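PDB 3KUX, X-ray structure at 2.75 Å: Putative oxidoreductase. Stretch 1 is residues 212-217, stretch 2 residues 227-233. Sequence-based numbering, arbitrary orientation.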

ATOM      1  N   VAL A 212      12.899  14.216   4.792  1.00 13.48           N
ATOM      2  CA  VAL A 212      12.747  13.447   6.018  1.00 12.55           C
ATOM      3  C   VAL A 212      13.299  12.040   5.796  1.00 12.00           C
ATOM      4  O   VAL A 212      12.952  11.380   4.815  1.00 12.61           O
ATOM      5  CB  VAL A 212      11.272  13.364   6.454  1.00 12.16           C
ATOM      6  CG1 VAL A 212      11.136  12.529   7.719  1.00 11.32           C
ATOM      7  CG2 VAL A 212      10.705  14.759   6.669  1.00 11.21           C
ATOM      8  N   ASP A 213      14.172  11.595   6.696  1.00  9.90           N
ATOM      9  CA  ASP A 213      14.786  10.277   6.584  1.00  9.04           C
ATOM     10  C   ASP A 213      14.559   9.473   7.855  1.00  9.59           C
ATOM     11  O   ASP A 213      15.210   8.455   8.078  1.00 11.93           O
ATOM     12  CB  ASP A 213      16.287  10.403   6.308  1.00  9.04           C
ATOM     13  CG  ASP A 213      17.069  10.896   7.522  1.00 12.73           C
ATOM     14  OD1 ASP A 213      16.580  10.724   8.659  1.00 13.87           O
ATOM     15  OD2 ASP A 213      18.177  11.451   7.344  1.00  9.97           O
ATOM     16  N   TYR A 214      13.632   9.942   8.687  1.00  9.06           N
ATOM     17  CA  TYR A 214      13.322   9.305   9.961  1.00  7.58           C
ATOM     18  C   TYR A 214      11.930   9.724  10.412  1.00  7.84           C
ATOM     19  O   TYR A 214      11.558  10.891  10.284  1.00  8.27           O
ATOM     20  CB  TYR A 214      14.348   9.725  11.018  1.00  7.68           C
ATOM     21  CG  TYR A 214      13.986   9.360  12.454  1.00  7.34           C
ATOM     22  CD1 TYR A 214      14.468   8.195  13.041  1.00  4.40           C
ATOM     23  CD2 TYR A 214      13.181  10.191  13.222  1.00  2.14           C
ATOM     24  CE1 TYR A 214      14.148   7.866  14.347  1.00  2.57           C
ATOM     25  CE2 TYR A 214      12.857   9.871  14.527  1.00  2.00           C
ATOM     26  CZ  TYR A 214      13.340   8.709  15.086  1.00  5.58           C
ATOM     27  OH  TYR A 214      13.015   8.386  16.392  1.00  3.95           O
ATOM     28  N   PHE A 215      11.156   8.779  10.936  1.00  7.33           N
ATOM     29  CA  PHE A 215       9.881   9.131  11.560  1.00  6.70           C
ATOM     30  C   PHE A 215       9.452   8.128  12.613  1.00  6.76           C
ATOM     31  O   PHE A 215       9.639   6.922  12.452  1.00  7.86           O
ATOM     32  CB  PHE A 215       8.772   9.353  10.520  1.00  7.00           C
ATOM     33  CG  PHE A 215       8.157   8.092   9.986  1.00  3.99           C
ATOM     34  CD1 PHE A 215       7.350   7.304  10.784  1.00 10.33           C
ATOM     35  CD2 PHE A 215       8.355   7.716   8.666  1.00 11.30           C
ATOM     36  CE1 PHE A 215       6.768   6.142  10.284  1.00  9.21           C
ATOM     37  CE2 PHE A 215       7.778   6.556   8.159  1.00  8.86           C
ATOM     38  CZ  PHE A 215       6.983   5.771   8.970  1.00  5.35           C
ATOM     39  N   HIS A 216       8.879   8.646  13.693  1.00  6.74           N
ATOM     40  CA  HIS A 216       8.434   7.831  14.815  1.00  7.07           C
ATOM     41  C   HIS A 216       7.041   8.300  15.218  1.00  6.91           C
ATOM     42  O   HIS A 216       6.884   9.378  15.792  1.00  8.71           O
ATOM     43  CB  HIS A 216       9.421   7.986  15.973  1.00  7.22           C
ATOM     44  CG  HIS A 216       9.197   7.032  17.102  1.00  6.30           C
ATOM     45  ND1 HIS A 216       8.637   7.418  18.301  1.00  8.38           N
ATOM     46  CD2 HIS A 216       9.479   5.713  17.226  1.00  8.65           C
ATOM     47  CE1 HIS A 216       8.573   6.375  19.111  1.00  9.31           C
ATOM     48  NE2 HIS A 216       9.076   5.328  18.482  1.00  8.47           N
ATOM     49  N   ALA A 217       6.023   7.506  14.892  1.00  6.55           N
ATOM     50  CA  ALA A 217       4.634   7.905  15.134  1.00  3.37           C
ATOM     51  C   ALA A 217       3.995   7.088  16.233  1.00  3.56           C
ATOM     52  O   ALA A 217       4.147   5.870  16.278  1.00  3.98           O
ATOM     53  CB  ALA A 217       3.816   7.779  13.865  1.00  3.63           C
ATOM     54  N   VAL A 227       2.843   1.972  17.639  1.00  5.30           N
ATOM     55  CA  VAL A 227       4.041   2.714  17.268  1.00  3.66           C
ATOM     56  C   VAL A 227       4.494   2.375  15.856  1.00  5.66           C
ATOM     57  O   VAL A 227       4.830   1.227  15.559  1.00  8.87           O
ATOM     58  CB  VAL A 227       5.199   2.476  18.259  1.00  3.35           C
ATOM     59  CG1 VAL A 227       6.485   3.135  17.754  1.00  2.47           C
ATOM     60  CG2 VAL A 227       4.835   3.016  19.627  1.00  2.00           C
ATOM     61  N   LEU A 228       4.498   3.380  14.984  1.00  4.32           N
ATOM     62  CA  LEU A 228       4.959   3.203  13.614  1.00  3.56           C
ATOM     63  C   LEU A 228       6.292   3.916  13.470  1.00  2.72           C
ATOM     64  O   LEU A 228       6.421   5.066  13.878  1.00  4.88           O
ATOM     65  CB  LEU A 228       3.948   3.780  12.620  1.00  2.30           C
ATOM     66  CG  LEU A 228       2.467   3.500  12.874  1.00  4.95           C
ATOM     67  CD1 LEU A 228       1.608   4.129  11.777  1.00  6.14           C
ATOM     68  CD2 LEU A 228       2.195   2.007  12.988  1.00  6.30           C
ATOM     69  N   HIS A 229       7.276   3.249  12.879  1.00  2.00           N
ATOM     70  CA  HIS A 229       8.632   3.772  12.886  1.00  3.34           C
ATOM     71  C   HIS A 229       9.405   3.417  11.616  1.00  4.51           C
ATOM     72  O   HIS A 229       9.309   2.303  11.106  1.00  5.81           O
ATOM     73  CB  HIS A 229       9.377   3.238  14.122  1.00  3.26           C
ATOM     74  CG  HIS A 229      10.750   3.809  14.299  1.00  4.81           C
ATOM     75  ND1 HIS A 229      11.115   4.534  15.412  1.00 11.37           N
ATOM     76  CD2 HIS A 229      11.845   3.766  13.502  1.00  2.71           C
ATOM     77  CE1 HIS A 229      12.376   4.914  15.294  1.00  8.74           C
ATOM     78  NE2 HIS A 229      12.841   4.462  14.145  1.00  5.95           N
ATOM     79  N   SER A 230      10.185   4.365  11.108  1.00  5.43           N
ATOM     80  CA  SER A 230      11.086   4.066   9.999  1.00  5.94           C
ATOM     81  C   SER A 230      12.374   4.886  10.076  1.00  7.44           C
ATOM     82  O   SER A 230      12.424   5.921  10.747  1.00  7.28           O
ATOM     83  CB  SER A 230      10.389   4.283   8.658  1.00  4.06           C
ATOM     84  OG  SER A 230      11.111   3.651   7.621  1.00  2.00           O
ATOM     85  N   THR A 231      13.410   4.416   9.385  1.00  7.35           N
ATOM     86  CA  THR A 231      14.711   5.078   9.401  1.00  7.11           C
ATOM     87  C   THR A 231      15.609   4.536   8.288  1.00  7.10           C
ATOM     88  O   THR A 231      15.424   3.408   7.836  1.00  8.03           O
ATOM     89  CB  THR A 231      15.411   4.873  10.755  1.00  7.18           C
ATOM     90  OG1 THR A 231      16.651   5.591  10.775  1.00 12.76           O
ATOM     91  CG2 THR A 231      15.689   3.396  10.991  1.00  5.57           C
ATOM     92  N   VAL A 232      16.580   5.339   7.853  1.00  7.14           N
ATOM     93  CA  VAL A 232      17.548   4.912   6.838  1.00  5.58           C
ATOM     94  C   VAL A 232      18.921   4.641   7.441  1.00  8.17           C
ATOM     95  O   VAL A 232      19.870   4.326   6.725  1.00 10.85           O
ATOM     96  CB  VAL A 232      17.713   5.952   5.709  1.00  4.83           C
ATOM     97  CG1 VAL A 232      16.410   6.131   4.949  1.00  2.14           C
ATOM     98  CG2 VAL A 232      18.214   7.288   6.267  1.00  3.33           C
ATOM     99  N   LEU A 233      19.030   4.779   8.758  1.00  9.18           N
ATOM    100  CA  LEU A 233      20.279   4.489   9.450  1.00  8.81           C
ATOM    101  C   LEU A 233      20.082   3.419  10.514  1.00 10.13           C
ATOM    102  O   LEU A 233      20.123   3.700  11.712  1.00 11.03           O
ATOM    103  CB  LEU A 233      20.846   5.751  10.084  1.00 10.17           C
ATOM    104  CG  LEU A 233      21.496   6.742   9.127  1.00 10.85           C
ATOM    105  CD1 LEU A 233      22.062   7.907   9.917  1.00  9.86           C
ATOM    106  CD2 LEU A 233      22.588   6.050   8.331  1.00 14.76           C
TER

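Two neighbouring strands, 214-217 and 227-231, run antiparallel (173° between their directions, 4.7 Å apart at closest approach). Val 227 opens the pairing: its CA lies 3.3 Å from Ala 217 O, a CA-H...O contact, and its CG1 comes within 3.5 Å of His 216 NE2. Leu 228 faces Ala 217 in a hydrogen-bonded pair, with Leu 228 N donating to Ala 217 O (2.8 Å) and Ala 217 N to Leu 228 O (2.7 Å). Their side chains share one face of the sheet with Phe 215 and Ser 230, and the CB atoms of Leu 228 and Ala 217 meet at 4.2 Å in an apolar contact. His 229 sits opposite His 216 in a non-hydrogen-bonded pair, CA to CA 4.5 Å; here the backbone polar groups of both residues point away from the partner strand, and His 229 CA instead approaches Phe 215 O at 3.3 Å. On this other face the His 229 ring reaches toward the partner strand and touches the rings of both His 216 and Tyr 214. It meets His 216 rim to rim, centroids 5.0 Å apart, and Tyr 214 obliquely, with Tyr 214 CE1 3.6 Å from His 229 CE1. Ser 230 restores the hydrogen-bonded register: its N donates to Phe 215 O (2.9 Å) and Phe 215 N donates to its O (3.1 Å). The Phe 215 side chain, chi1 p, brings its ring against Ser 230, whose CB lies over one face, 4.0 Å from the ring centroid, in a CH-pi contact. Thr 231 pairs with Tyr 214 without backbone bonds between them; its OG1 lies at the tyrosine ring edge, 4.1 Å from Tyr 214 CD1, and accepts a hydrogen bond from Leu 233 N (3.2 Å). Beyond the strand, Val 232 N makes a weak bond to Asp 213 O (3.4 Å, 135°).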